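Local coordinates for uncharacterized protein (Parabacteroides merdae, PDB 4MXN) that is a putative glycosyl hydrolase of family 28 with a pectate-lyase-like right-handed beta-helix, and probably acts on polysaccharides, though its substrate is not established, at residues Ile151-Glu154 and Asp158-Ile161. Residues are numbered along the deposited sequence; the frame is centred on the assembly and turned at random. Where two conformers were deposited one is given.
Sequences ICME and DVKI
Inside one coil of a parallel beta-helix, Ile151 and Met153 (selenomethionine) of one wall face Val159 and Ile161 of the next across the hydrophobic interior. The chain turns a corner at Asp158, which puts the two strands on different faces: their axes stay 10.5 Å apart and run nearly antiparallel, at 166°, and no hydrogen bond joins them, so the contact is made by side chains alone. Met153 and Ile161 share the bridging, each touching two residues opposite. In the conformer described, one of two modelled, a bend at chi2 (97°) turns SE of Met153 along its own strand toward the Ile151 end, and CE of Met153 meets CD1 of Ile161 tip to tip at 3.8 Å. Its SE lies 4.1 Å from CG1 of Val159, the two side chains passing at a slant. Ile161 offers two branches to two neighbours. CD1 is spent on the selenomethionine, while CG2, set anti to the backbone N, reaches CD1 of Ile151 at 4.1 Å as the two isoleucines run alongside with opposed directions. All four side chains are buried, and Ile113 of the preceding coil touches Ile151, Met153 and Ile161, whereas Tyr176 of the following coil packs on Met153 and Ile161. Cys152, between the two inward residues, points out of this interior and forms a disulfide with Cys99. Alternating inward and outward residues, aliphatic packing between facing walls, and backbone pairing with adjacent coils are characteristic of the right-handed parallel beta-helix of pectate lyases and family 28 glycosyl hydrolases.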
loop_
_atom_site.group_PDB
_atom_site.type_symbol
_atom_site.label_atom_id
_atom_site.label_comp_id
_atom_site.label_asym_id
_atom_site.label_seq_id
_atom_site.Cartn_x
_atom_site.Cartn_y
_atom_site.Cartn_z
ATOM N N ILE A 151 -1.445 -1.026 -0.621
ATOM C CA ILE A 151 -0.640 -0.600 -1.771
ATOM C C ILE A 151 -1.328 -1.025 -3.065
ATOM O O ILE A 151 -1.785 -2.167 -3.178
ATOM C CB ILE A 151 0.795 -1.219 -1.671
ATOM C CG1 ILE A 151 1.629 -0.583 -0.549
ATOM C CG2 ILE A 151 1.532 -1.231 -3.009
ATOM C CD1 ILE A 151 2.900 -1.501 -0.161
ATOM N N CYS A 152 -1.399 -0.115 -4.044
ATOM C CA CYS A 152 -1.961 -0.419 -5.358
ATOM C C CYS A 152 -1.166 0.311 -6.441
ATOM O O CYS A 152 -1.125 1.545 -6.436
ATOM C CB CYS A 152 -3.448 -0.075 -5.433
ATOM S SG CYS A 152 -4.231 -0.513 -7.011
HETATM N N MSE A 153 -0.558 -0.448 -7.371
HETATM C CA MSE A 153 0.195 0.130 -8.495
HETATM C C MSE A 153 -0.426 -0.287 -9.807
HETATM O O MSE A 153 -0.635 -1.478 -10.043
HETATM C CB MSE A 153 1.674 -0.278 -8.480
HETATM C CG MSE A 153 2.543 0.640 -7.672
HETATM SE SE MSE A 153 2.805 -0.086 -5.895
HETATM C CE MSE A 153 3.592 1.505 -5.079
ATOM N N GLU A 154 -0.717 0.683 -10.671
ATOM C CA GLU A 154 -1.296 0.373 -11.979
ATOM C C GLU A 154 -0.532 1.092 -13.087
ATOM O O GLU A 154 -0.411 2.318 -13.057
ATOM C CB GLU A 154 -2.792 0.703 -12.046
ATOM C CG GLU A 154 -3.469 0.079 -13.264
ATOM C CD GLU A 154 -4.923 0.455 -13.471
ATOM O OE1 GLU A 154 -5.639 0.691 -12.471
ATOM O OE2 GLU A 154 -5.356 0.489 -14.645
ATOM N N ASP A 158 9.393 0.028 -13.008
ATOM C CA ASP A 158 10.517 0.108 -12.054
ATOM C C ASP A 158 9.970 0.469 -10.656
ATOM O O ASP A 158 10.059 1.612 -10.199
ATOM C CB ASP A 158 11.622 1.089 -12.541
ATOM C CG ASP A 158 12.123 0.830 -13.960
ATOM O OD1 ASP A 158 12.197 -0.353 -14.360
ATOM O OD2 ASP A 158 12.441 1.809 -14.668
ATOM N N VAL A 159 9.331 -0.518 -10.021
ATOM C CA VAL A 159 8.696 -0.380 -8.706
ATOM C C VAL A 159 9.492 -1.192 -7.685
ATOM O O VAL A 159 9.687 -2.390 -7.882
ATOM C CB VAL A 159 7.218 -0.842 -8.773
ATOM C CG1 VAL A 159 6.554 -0.796 -7.393
ATOM C CG2 VAL A 159 6.427 -0.025 -9.794
ATOM N N LYS A 160 9.909 -0.552 -6.582
ATOM C CA LYS A 160 10.692 -1.226 -5.561
ATOM C C LYS A 160 9.969 -1.169 -4.212
ATOM O O LYS A 160 9.887 -0.122 -3.583
ATOM C CB LYS A 160 12.097 -0.607 -5.474
ATOM C CG LYS A 160 13.051 -1.329 -4.519
ATOM C CD LYS A 160 14.366 -0.574 -4.408
ATOM C CE LYS A 160 15.174 -1.049 -3.233
ATOM N NZ LYS A 160 16.466 -0.320 -3.121
ATOM N N ILE A 161 9.449 -2.316 -3.776
ATOM C CA ILE A 161 8.759 -2.444 -2.487
ATOM C C ILE A 161 9.637 -3.304 -1.604
ATOM O O ILE A 161 10.026 -4.388 -2.029
ATOM C CB ILE A 161 7.311 -3.033 -2.612
ATOM C CG1 ILE A 161 6.450 -2.345 -3.710
ATOM C CG2 ILE A 161 6.580 -3.082 -1.232
ATOM C CD1 ILE A 161 6.108 -0.852 -3.528
#